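Local coordinates for particle-associated lyase (Acinetobacter bacteriophage AP22, PDB 4Y9V) that degrades the capsular polysaccharide of Acinetobacter baumannii as the phage tailspike, acting as a lyase that leaves an unsaturated uronic acid on the cleaved saccharide, at the 49S/49T/49V site and the interface of chains A and B. Numbering follows the deposited sequence. Chains: chain A/B, Particle-associated lyase.

Contact 1: the 49S/49T/49V site. Residues chain A 166, 168-169, 249, 275-276, 278, 281, 305-308, 337. With 49S (2-acetamido-2-deoxy-beta-D-mannopyranuronic acid), chain C; 49T (2-acetamido-2-deoxy-alpha-D-fucopyranose), chain D; 49V (2-acetamido-2,4-dideoxy-alpha-L-erythro-hex-4-enopyranuronic acid), chain E.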
loop_
_atom_site.group_PDB
_atom_site.type_symbol
_atom_site.label_atom_id
_atom_site.label_comp_id
_atom_site.label_asym_id
_atom_site.label_seq_id
_atom_site.Cartn_x
_atom_site.Cartn_y
_atom_site.Cartn_z
ATOM N N ARG A 166 31.291 5.838 3.689
ATOM C CA ARG A 166 31.678 7.182 4.128
ATOM C C ARG A 166 32.041 7.092 5.603
ATOM O O ARG A 166 31.404 6.377 6.365
ATOM C CB ARG A 166 30.545 8.203 3.929
ATOM C CG ARG A 166 30.056 8.313 2.503
ATOM C CD ARG A 166 29.120 9.484 2.278
ATOM N NE ARG A 166 28.476 9.382 0.976
ATOM C CZ ARG A 166 27.658 10.296 0.498
ATOM N NH1 ARG A 166 27.422 11.409 1.184
ATOM N NH2 ARG A 166 27.024 10.080 -0.655
ATOM N N TYR A 168 31.671 8.948 8.113
ATOM C CA TYR A 168 30.669 9.390 9.067
ATOM C C TYR A 168 29.408 8.511 9.095
ATOM O O TYR A 168 28.497 8.796 9.870
ATOM C CB TYR A 168 30.313 10.849 8.823
ATOM C CG TYR A 168 29.798 11.225 7.474
ATOM C CD1 TYR A 168 28.414 11.287 7.222
ATOM C CD2 TYR A 168 30.644 11.587 6.425
ATOM C CE1 TYR A 168 27.918 11.671 5.992
ATOM C CE2 TYR A 168 30.148 11.996 5.185
ATOM C CZ TYR A 168 28.790 12.052 4.983
ATOM O OH TYR A 168 28.273 12.516 3.784
ATOM N N TYR A 169 29.409 7.427 8.330
ATOM C CA TYR A 169 28.333 6.429 8.435
ATOM C C TYR A 169 28.660 5.516 9.623
ATOM O O TYR A 169 29.212 4.424 9.477
ATOM C CB TYR A 169 28.206 5.643 7.155
ATOM C CG TYR A 169 27.688 6.366 5.946
ATOM C CD1 TYR A 169 27.072 7.629 6.012
ATOM C CD2 TYR A 169 27.735 5.765 4.684
ATOM C CE1 TYR A 169 26.545 8.245 4.868
ATOM C CE2 TYR A 169 27.190 6.333 3.573
ATOM C CZ TYR A 169 26.589 7.574 3.638
ATOM O OH TYR A 169 26.018 8.188 2.558
ATOM N N PHE A 249 22.335 25.342 0.613
ATOM C CA PHE A 249 22.489 23.895 0.749
ATOM C C PHE A 249 21.185 23.120 0.828
ATOM O O PHE A 249 21.088 22.045 0.208
ATOM C CB PHE A 249 23.330 23.564 1.963
ATOM C CG PHE A 249 24.784 24.028 1.833
ATOM C CD1 PHE A 249 25.606 23.465 0.874
ATOM C CD2 PHE A 249 25.300 25.007 2.670
ATOM C CE1 PHE A 249 26.927 23.873 0.742
ATOM C CE2 PHE A 249 26.615 25.417 2.534
ATOM C CZ PHE A 249 27.440 24.849 1.576
ATOM N N THR A 275 27.543 20.174 -3.006
ATOM C CA THR A 275 27.521 18.842 -2.465
ATOM C C THR A 275 26.160 18.426 -1.909
ATOM O O THR A 275 25.945 17.221 -1.646
ATOM C CB THR A 275 28.632 18.669 -1.380
ATOM O OG1 THR A 275 28.514 19.732 -0.387
ATOM C CG2 THR A 275 30.010 18.685 -1.987
ATOM N N LEU A 276 25.254 19.365 -1.692
ATOM C CA LEU A 276 23.935 19.066 -1.160
ATOM C C LEU A 276 22.897 19.447 -2.230
ATOM O O LEU A 276 22.685 18.717 -3.180
ATOM C CB LEU A 276 23.691 19.672 0.223
ATOM C CG LEU A 276 24.399 18.976 1.427
ATOM C CD1 LEU A 276 25.887 19.238 1.454
ATOM C CD2 LEU A 276 23.736 19.400 2.737
ATOM N N TYR A 278 19.317 20.287 -1.375
ATOM C CA TYR A 278 18.222 19.422 -0.967
ATOM C C TYR A 278 16.994 20.278 -0.661
ATOM O O TYR A 278 17.096 21.327 -0.030
ATOM C CB TYR A 278 18.604 18.616 0.268
ATOM C CG TYR A 278 19.858 17.784 0.112
ATOM C CD1 TYR A 278 20.284 17.268 -1.098
ATOM C CD2 TYR A 278 20.622 17.467 1.229
ATOM C CE1 TYR A 278 21.423 16.459 -1.189
ATOM C CE2 TYR A 278 21.729 16.629 1.148
ATOM C CZ TYR A 278 22.126 16.120 -0.060
ATOM O OH TYR A 278 23.233 15.313 -0.064
ATOM N N GLN A 281 16.064 17.948 3.811
ATOM C CA GLN A 281 17.022 16.945 4.243
ATOM C C GLN A 281 16.526 16.325 5.540
ATOM O O GLN A 281 16.337 17.029 6.539
ATOM C CB GLN A 281 18.437 17.501 4.418
ATOM C CG GLN A 281 19.454 16.366 4.641
ATOM C CD GLN A 281 20.884 16.845 4.777
ATOM O OE1 GLN A 281 21.114 18.005 5.083
ATOM N NE2 GLN A 281 21.839 15.937 4.564
ATOM N N GLY A 305 19.545 11.143 4.761
ATOM C CA GLY A 305 20.951 10.890 5.017
ATOM C C GLY A 305 21.361 11.558 6.326
ATOM O O GLY A 305 20.938 11.136 7.383
ATOM N N GLY A 306 22.186 12.605 6.223
ATOM C CA GLY A 306 22.608 13.375 7.375
ATOM C C GLY A 306 24.105 13.622 7.416
ATOM O O GLY A 306 24.725 13.772 6.357
ATOM N N ASP A 307 24.608 13.753 8.616
ATOM C CA ASP A 307 25.999 14.193 8.815
ATOM C C ASP A 307 26.670 13.297 9.848
ATOM O O ASP A 307 26.313 12.148 10.021
ATOM C CB ASP A 307 26.097 15.703 8.982
ATOM C CG ASP A 307 25.531 16.218 10.284
ATOM O OD1 ASP A 307 24.292 16.243 10.408
ATOM O OD2 ASP A 307 26.299 16.566 11.199
ATOM N N GLY A 308 27.707 13.826 10.519
ATOM C CA GLY A 308 28.634 13.018 11.264
ATOM C C GLY A 308 28.959 13.492 12.661
ATOM O O GLY A 308 29.957 13.033 13.223
ATOM N N HIS A 337 20.454 7.878 1.062
ATOM C CA HIS A 337 21.887 7.700 1.180
ATOM C C HIS A 337 22.228 6.340 1.810
ATOM O O HIS A 337 21.370 5.627 2.346
ATOM C CB HIS A 337 22.505 8.830 2.026
ATOM C CG HIS A 337 22.661 10.128 1.329
ATOM N ND1 HIS A 337 21.680 10.910 0.795
ATOM C CD2 HIS A 337 23.806 10.816 1.126
ATOM C CE1 HIS A 337 22.210 12.013 0.288
ATOM N NE2 HIS A 337 23.495 11.982 0.502
HETATM C C8 49S C . 24.672 11.407 4.206
HETATM C C7 49S C . 24.356 12.769 3.626
HETATM O O7 49S C . 23.179 13.188 3.573
HETATM N N2 49S C . 25.402 13.482 3.180
HETATM C C2 49S C . 25.271 14.773 2.537
HETATM C C3 49S C . 25.710 15.926 3.444
HETATM O O3 49S C . 24.936 15.956 4.643
HETATM C C1 49S C . 26.118 14.798 1.278
HETATM O O1 49S C . 25.814 13.742 0.414
HETATM O O5 49S C . 27.490 14.621 1.630
HETATM C C5 49S C . 27.977 15.750 2.377
HETATM C C6 49S C . 29.462 15.557 2.609
HETATM O O6A 49S C . 29.873 14.422 2.959
HETATM O O6B 49S C . 30.191 16.568 2.456
HETATM C C4 49S C . 27.214 15.881 3.697
HETATM O O4 49S C . 27.729 17.104 4.234
HETATM C C1 49T D . 27.516 17.376 5.605
HETATM C C2 49T D . 28.223 18.705 5.892
HETATM N N2 49T D . 27.896 19.686 4.845
HETATM C C7 49T D . 27.097 20.713 5.089
HETATM O O7 49T D . 26.496 20.901 6.128
HETATM C C8 49T D . 26.944 21.686 3.916
HETATM O O5 49T D . 27.964 16.367 6.439
HETATM C C5 49T D . 29.379 16.128 6.425
HETATM C C6 49T D . 29.658 14.916 7.293
HETATM C C4 49T D . 30.098 17.397 6.875
HETATM O O4 49T D . 29.701 17.693 8.210
HETATM C C3 49T D . 29.723 18.518 5.944
HETATM O O3 49T D . 30.296 19.758 6.441
HETATM C C1 49V E . 31.030 20.468 5.500
HETATM O O5 49V E . 32.222 19.813 5.192
HETATM C C5 49V E . 33.189 19.802 6.123
HETATM C C6 49V E . 34.137 18.779 5.979
HETATM O O6A 49V E . 34.098 17.971 4.975
HETATM O O6B 49V E . 35.111 18.551 6.805
HETATM C C4 49V E . 33.192 20.742 7.170
HETATM C C3 49V E . 32.218 21.771 7.302
HETATM O O3 49V E . 31.452 21.610 8.501
HETATM C C2 49V E . 31.322 21.889 6.047
HETATM N N2 49V E . 30.079 22.600 6.392
HETATM C C7 49V E . 29.579 23.648 5.702
HETATM O O7 49V E . 30.117 24.077 4.708
HETATM C C8 49V E . 28.270 24.362 6.179
HETATM O O HOH W 1 26.922 14.753 -1.869
HETATM O O HOH W 2 29.333 19.216 2.301
HETATM O O HOH W 3 24.141 18.006 6.371
#

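Contact 2: the interface of chains A and B. Residues chain A 571, 578, 581-583, 585, 605; chain B 537, 603-607.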
loop_
_atom_site.group_PDB
_atom_site.type_symbol
_atom_site.label_atom_id
_atom_site.label_comp_id
_atom_site.label_asym_id
_atom_site.label_seq_id
_atom_site.Cartn_x
_atom_site.Cartn_y
_atom_site.Cartn_z
ATOM N N ALA A 571 -5.282 -48.028 -31.261
ATOM C CA ALA A 571 -4.120 -48.628 -31.925
ATOM C C ALA A 571 -4.182 -48.540 -33.441
ATOM O O ALA A 571 -3.150 -48.755 -34.075
ATOM C CB ALA A 571 -3.932 -50.052 -31.440
ATOM N N THR A 578 -3.974 -53.929 -36.677
ATOM C CA THR A 578 -3.670 -54.067 -35.284
ATOM C C THR A 578 -3.471 -55.512 -34.859
ATOM O O THR A 578 -3.074 -55.720 -33.698
ATOM C CB THR A 578 -4.739 -53.392 -34.395
ATOM O OG1 THR A 578 -5.991 -54.008 -34.736
ATOM C CG2 THR A 578 -4.812 -51.911 -34.683
ATOM N N GLU A 581 1.903 -57.606 -34.798
ATOM C CA GLU A 581 2.747 -57.232 -33.698
ATOM C C GLU A 581 4.223 -57.462 -33.988
ATOM O O GLU A 581 4.536 -58.342 -34.817
ATOM C CB GLU A 581 2.455 -57.995 -32.401
ATOM C CG GLU A 581 0.952 -57.719 -31.999
ATOM C CD GLU A 581 0.697 -58.095 -30.551
ATOM O OE1 GLU A 581 -0.297 -57.563 -30.032
ATOM O OE2 GLU A 581 1.431 -58.795 -29.836
ATOM N N PRO A 582 5.142 -56.660 -33.418
ATOM C CA PRO A 582 4.888 -55.517 -32.538
ATOM C C PRO A 582 4.029 -54.459 -33.197
ATOM O O PRO A 582 4.064 -54.244 -34.412
ATOM C CB PRO A 582 6.317 -54.968 -32.318
ATOM C CG PRO A 582 7.240 -55.918 -32.953
ATOM C CD PRO A 582 6.557 -56.928 -33.724
ATOM N N LEU A 583 3.269 -53.768 -32.363
ATOM C CA LEU A 583 2.484 -52.608 -32.765
ATOM C C LEU A 583 3.386 -51.370 -32.720
ATOM O O LEU A 583 4.157 -51.182 -31.788
ATOM C CB LEU A 583 1.333 -52.414 -31.816
ATOM C CG LEU A 583 0.273 -53.528 -31.888
ATOM C CD1 LEU A 583 -0.408 -53.708 -30.564
ATOM C CD2 LEU A 583 -0.677 -53.299 -33.062
ATOM N N THR A 585 4.348 -47.655 -32.063
ATOM C CA THR A 585 3.952 -46.616 -31.099
ATOM C C THR A 585 4.930 -45.452 -31.229
ATOM O O THR A 585 6.076 -45.623 -31.677
ATOM C CB THR A 585 3.864 -47.066 -29.650
ATOM O OG1 THR A 585 5.208 -47.218 -29.264
ATOM C CG2 THR A 585 3.148 -48.385 -29.445
ATOM N N ASN A 605 9.337 -47.469 -33.057
ATOM C CA ASN A 605 9.795 -48.855 -32.910
ATOM C C ASN A 605 9.719 -49.652 -34.196
ATOM O O ASN A 605 10.339 -50.709 -34.279
ATOM C CB ASN A 605 9.061 -49.573 -31.759
ATOM C CG ASN A 605 7.558 -49.640 -31.961
ATOM O OD1 ASN A 605 6.941 -48.753 -32.551
ATOM N ND2 ASN A 605 6.958 -50.702 -31.425
ATOM N N THR B 537 -4.840 -53.223 -26.916
ATOM C CA THR B 537 -3.783 -52.631 -27.717
ATOM C C THR B 537 -3.586 -51.163 -27.350
ATOM O O THR B 537 -2.563 -50.561 -27.693
ATOM C CB THR B 537 -4.063 -52.819 -29.205
ATOM O OG1 THR B 537 -5.374 -52.269 -29.461
ATOM C CG2 THR B 537 -4.007 -54.301 -29.602
ATOM N N LEU B 603 -0.463 -46.545 -25.410
ATOM C CA LEU B 603 -0.427 -47.390 -26.612
ATOM C C LEU B 603 0.596 -48.508 -26.338
ATOM O O LEU B 603 1.752 -48.228 -25.997
ATOM C CB LEU B 603 -0.051 -46.609 -27.841
ATOM C CG LEU B 603 -1.016 -45.479 -28.231
ATOM C CD1 LEU B 603 -0.506 -44.722 -29.421
ATOM C CD2 LEU B 603 -2.402 -45.987 -28.515
ATOM N N TRP B 604 0.169 -49.747 -26.477
ATOM C CA TRP B 604 1.017 -50.897 -26.212
ATOM C C TRP B 604 1.757 -51.337 -27.468
ATOM O O TRP B 604 1.145 -51.386 -28.560
ATOM C CB TRP B 604 0.172 -52.088 -25.686
ATOM C CG TRP B 604 -0.541 -51.767 -24.418
ATOM C CD1 TRP B 604 -1.873 -51.536 -24.267
ATOM C CD2 TRP B 604 0.054 -51.643 -23.108
ATOM N NE1 TRP B 604 -2.165 -51.261 -22.938
ATOM C CE2 TRP B 604 -1.001 -51.315 -22.226
ATOM C CE3 TRP B 604 1.338 -51.749 -22.616
ATOM C CZ2 TRP B 604 -0.782 -51.101 -20.853
ATOM C CZ3 TRP B 604 1.578 -51.542 -21.256
ATOM C CH2 TRP B 604 0.500 -51.218 -20.404
ATOM N N ASN B 605 2.994 -51.740 -27.335
ATOM C CA ASN B 605 3.710 -52.370 -28.450
ATOM C C ASN B 605 3.399 -53.845 -28.607
ATOM O O ASN B 605 3.692 -54.406 -29.658
ATOM C CB ASN B 605 5.229 -52.123 -28.357
ATOM C CG ASN B 605 5.847 -52.677 -27.086
ATOM O OD1 ASN B 605 5.222 -52.725 -26.027
ATOM N ND2 ASN B 605 7.115 -53.071 -27.194
ATOM N N LYS B 606 2.824 -54.511 -27.640
ATOM C CA LYS B 606 2.284 -55.861 -27.892
ATOM C C LYS B 606 1.134 -55.952 -26.887
ATOM O O LYS B 606 1.189 -55.514 -25.731
ATOM C CB LYS B 606 3.302 -56.987 -27.825
ATOM C CG LYS B 606 3.939 -57.147 -26.485
ATOM C CD LYS B 606 4.493 -58.538 -26.307
ATOM C CE LYS B 606 5.574 -58.760 -25.308
ATOM N NZ LYS B 606 6.199 -60.132 -25.374
ATOM N N LYS B 607 0.070 -56.564 -27.399
ATOM C CA LYS B 607 -1.216 -56.554 -26.755
ATOM C C LYS B 607 -1.103 -57.202 -25.376
ATOM O O LYS B 607 -0.335 -58.139 -25.128
ATOM C CB LYS B 607 -2.310 -57.209 -27.584
ATOM C CG LYS B 607 -2.442 -58.644 -27.617
ATOM C CD LYS B 607 -3.594 -59.100 -28.516
ATOM C CE LYS B 607 -3.470 -60.629 -28.704
ATOM N NZ LYS B 607 -4.606 -61.079 -29.516
HETATM O O HOH W 4 -6.735 -49.829 -29.556
HETATM O O HOH W 5 0.806 -60.044 -27.022
#

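Contact 3: the interface of chains A and B. Residues chain A 347, 364, 390; chain B 319, 344, 346, 361, 387, 389, 422.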
loop_
_atom_site.group_PDB
_atom_site.type_symbol
_atom_site.label_atom_id
_atom_site.label_comp_id
_atom_site.label_asym_id
_atom_site.label_seq_id
_atom_site.Cartn_x
_atom_site.Cartn_y
_atom_site.Cartn_z
ATOM N N HIS A 347 3.777 5.169 -3.673
ATOM C CA HIS A 347 2.839 6.054 -4.395
ATOM C C HIS A 347 3.446 7.432 -4.594
ATOM O O HIS A 347 2.752 8.454 -4.527
ATOM C CB HIS A 347 1.449 6.080 -3.726
ATOM C CG HIS A 347 0.628 4.846 -4.058
ATOM N ND1 HIS A 347 0.352 3.748 -3.327
ATOM C CD2 HIS A 347 0.040 4.637 -5.263
ATOM C CE1 HIS A 347 -0.433 2.913 -4.072
ATOM N NE2 HIS A 347 -0.598 3.444 -5.237
ATOM N N ASN A 364 4.767 1.120 -5.851
ATOM C CA ASN A 364 3.671 1.871 -6.458
ATOM C C ASN A 364 4.123 3.264 -6.933
ATOM O O ASN A 364 3.286 4.183 -6.953
ATOM C CB ASN A 364 2.476 1.988 -5.502
ATOM C CG ASN A 364 2.011 0.613 -5.075
ATOM O OD1 ASN A 364 1.658 -0.206 -5.902
ATOM N ND2 ASN A 364 2.069 0.388 -3.757
ATOM N N ASN A 390 5.632 -3.203 -7.713
ATOM C CA ASN A 390 4.527 -2.613 -8.463
ATOM C C ASN A 390 4.793 -1.181 -8.905
ATOM O O ASN A 390 3.855 -0.366 -8.960
ATOM C CB ASN A 390 3.212 -2.771 -7.740
ATOM C CG ASN A 390 2.117 -3.148 -8.691
ATOM O OD1 ASN A 390 2.251 -3.054 -9.903
ATOM N ND2 ASN A 390 1.002 -3.544 -8.134
ATOM N N TYR B 319 -4.239 10.617 -4.946
ATOM C CA TYR B 319 -4.087 9.488 -4.044
ATOM C C TYR B 319 -5.073 9.650 -2.879
ATOM O O TYR B 319 -4.870 10.530 -2.046
ATOM C CB TYR B 319 -2.620 9.389 -3.598
ATOM C CG TYR B 319 -2.403 8.225 -2.650
ATOM C CD1 TYR B 319 -2.409 6.927 -3.125
ATOM C CD2 TYR B 319 -2.269 8.345 -1.287
ATOM C CE1 TYR B 319 -2.248 5.824 -2.330
ATOM C CE2 TYR B 319 -2.109 7.247 -0.497
ATOM C CZ TYR B 319 -2.099 5.955 -1.011
ATOM O OH TYR B 319 -1.909 4.888 -0.173
ATOM N N VAL B 344 -5.379 7.025 -7.831
ATOM C CA VAL B 344 -5.619 5.784 -7.089
ATOM C C VAL B 344 -6.519 6.070 -5.875
ATOM O O VAL B 344 -6.347 7.065 -5.178
ATOM C CB VAL B 344 -4.307 5.135 -6.632
ATOM C CG1 VAL B 344 -3.420 6.088 -5.855
ATOM C CG2 VAL B 344 -4.553 3.805 -5.849
ATOM N N ASP B 346 -6.984 3.801 -2.523
ATOM C CA ASP B 346 -6.296 2.714 -1.807
ATOM C C ASP B 346 -6.902 2.562 -0.441
ATOM O O ASP B 346 -7.086 3.537 0.295
ATOM C CB ASP B 346 -4.810 3.046 -1.693
ATOM C CG ASP B 346 -3.967 1.917 -1.121
ATOM O OD1 ASP B 346 -4.202 0.753 -1.423
ATOM O OD2 ASP B 346 -2.963 2.211 -0.447
ATOM N N GLU B 361 -5.925 3.268 -10.582
ATOM C CA GLU B 361 -5.936 2.072 -9.731
ATOM C C GLU B 361 -6.970 2.180 -8.628
ATOM O O GLU B 361 -7.147 3.241 -8.022
ATOM C CB GLU B 361 -4.536 1.875 -9.114
ATOM C CG GLU B 361 -4.378 0.647 -8.222
ATOM C CD GLU B 361 -2.928 0.318 -7.880
ATOM O OE1 GLU B 361 -2.103 1.260 -7.848
ATOM O OE2 GLU B 361 -2.643 -0.863 -7.616
ATOM N N LYS B 387 -5.712 -0.747 -13.068
ATOM C CA LYS B 387 -5.161 -1.695 -12.101
ATOM C C LYS B 387 -6.144 -1.919 -10.956
ATOM O O LYS B 387 -6.607 -0.963 -10.322
ATOM C CB LYS B 387 -3.847 -1.171 -11.520
ATOM C CG LYS B 387 -2.723 -1.015 -12.512
ATOM C CD LYS B 387 -1.472 -0.349 -11.982
ATOM C CE LYS B 387 -0.732 -1.188 -11.050
ATOM N NZ LYS B 387 0.676 -0.892 -10.665
ATOM N N THR B 389 -5.967 -4.029 -7.653
ATOM C CA THR B 389 -4.939 -4.738 -6.930
ATOM C C THR B 389 -5.456 -5.116 -5.546
ATOM O O THR B 389 -5.656 -4.247 -4.685
ATOM C CB THR B 389 -3.675 -3.896 -6.834
ATOM O OG1 THR B 389 -3.387 -3.391 -8.129
ATOM C CG2 THR B 389 -2.511 -4.719 -6.303
ATOM N N ASP B 422 -5.037 -8.081 -10.120
ATOM C CA ASP B 422 -3.939 -8.773 -9.449
ATOM C C ASP B 422 -4.339 -9.030 -8.004
ATOM O O ASP B 422 -4.325 -8.115 -7.180
ATOM C CB ASP B 422 -2.689 -7.925 -9.539
ATOM C CG ASP B 422 -1.461 -8.457 -8.918
ATOM O OD1 ASP B 422 -1.418 -9.636 -8.553
ATOM O OD2 ASP B 422 -0.476 -7.634 -8.771
HETATM O O HOH W 6 -0.393 -5.295 -10.200
HETATM O O HOH W 7 -1.708 3.869 -8.212
HETATM O O HOH W 8 0.537 0.739 -8.341
#

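Contact 1: the 49S/49T/49V site
Polar grip in this capsular saccharide site centres on O1, the anomeric hydroxyl of the N-acetylmannosaminuronic acid unit 49S. A:Arg166 NH1 donates to O1 at 2.9 Å from within its guanidinium plane, A:His337 NE2 meets O1 with its ring edge at 2.9 Å, and O1 itself donates to A:Tyr278 OH. The phenol A:Tyr168 OH, held by A:Arg166 NH1 at 3.0 Å, donates to the carboxylate O6A of 49S at 2.6 Å and accepts from the acetamide N2. On the opposite flank, A:Gly306 uses both backbone groups: N reaches the acetyl O7 nearly straight (175° at H), while O accepts from the 3-hydroxyl O3. A:Gln281, its CG anti to the backbone N (chi1 -170°) and its chain extended beyond, adds NE2 to O3 in its amide plane.

Outward, packing takes over much of the contact, although water 2 still links 49T N2 to A:Thr275 OG1. Methyl C6 of the N-acetylfucosamine 49T lies over the A:Tyr168 ring, 3.5 Å from its centroid; its acetyl C8 sits centrally above A:Phe249 and touches A:Leu276 CD1 at 3.6 Å. The unsaturated terminal sugar 49V, the mark of lyase cleavage, is poorly ordered and scarcely buried. The site joins loops and short strands of the pectin lyase-like region to A:Arg166 and A:Tyr168 from the Ig-like region.

Contact 2: the interface of chains A and B
The Ig-like family region near the C-terminus supplies both sides of this patch, a part of the A-B interface within the trimeric tailspike assembly. A:Glu581 reaches across with CG anti to its carbonyl carbon (chi1 -59°) and an extended chain. Its CB and CG lead to the carboxylate, whose carbon CD lies 3.8 Å from B:Lys606 CA. At the tip the oxygens part company: OE1 accepts from backbone B:Lys607 N at 2.8 Å, met from above the carboxylate plane, whereas OE2 lies against B:Lys606 CB and shares water 5 with B:Lys607 O. The side chain crosses both lysines at about a right angle; their ammonium groups do not contact the carboxylate, so any charge attraction acts at longer range.

After the cis peptide bond before A:Pro582, A:Leu583 N donates to B:Asn605 O at 2.8 Å (162° at H), approaching from above the carbonyl plane. Its CD1 crosses to B:Thr537 CG2 at 3.8 Å. B:Thr537 OG1, between backbone N and carbonyl carbon (chi1 55°), shares water 4 with A:Ala571 N. Behind this edge, A:Asn605 secures chain A as a second shell: ND2 donates to A:Leu583 O at 2.9 Å, and OD1 accepts from A:Thr585 N at 2.9 Å.

Contact 3: the interface of chains A and B
The backbones of A:His347, A:Asn364 and A:Asn390 all take positive phi (56 to 61°) in loops, facing residues on strands of chain B's pectin lyase-like region, a parallel beta-helix family. The imidazole of A:His347 is sandwiched: B:Tyr319 CE1 lies over one face near the rim, 3.5 Å from A:His347 CG, while A:Asn364 CB sits centrally over the other. The tyrosine crosses the histidine at about a right angle. B:Val344 CG1 comes tip to tip with A:His347 CD2 at 3.8 Å. B:Tyr319 is steadied by its phenol OH, which donates to the anti lone pair of B:Asp346 OD2 at 2.9 Å.

The extended B:Glu361 lies near the histidine edge, but water 7 bridges its OE1 to A:His347 NE2. Its other oxygen, OE2, takes the hydroxyl of B:Thr389 OG1 on the anti lone pair at 2.7 Å, helping to set the carboxylate's rotation. Water 8 links OE1 to A:Asn364 OD1 and B:Lys387 NZ; the lysine, reaching the carboxylate through this water, could partly offset its charge. Water 6 in turn lies between B:Asp422 OD2 and A:Asn390 ND2. B:Lys387 bends at chi3 (71°) and meets A:Asn390 tip to tip, NZ donating to OD1 at 2.8 Å from well above the carbonyl plane.

Measured between the centres of their C-alpha atoms, contact 1 lies about 32 Å from contact 3 and about 78 Å from contact 2, while contacts 2 and 3 are about 58 Å apart. No residue is common to any two of them. Contacts 1 and 3 nevertheless both draw on the pectin lyase-like region: in contact 1 it helps form a sugar site within one chain, and in contact 3 it meets its neighbour. Contact 2 joins the same chains near their C-terminal ends. The two interface patches tie the subunits at separate levels of the trimer, and each copy carries its own saccharide site.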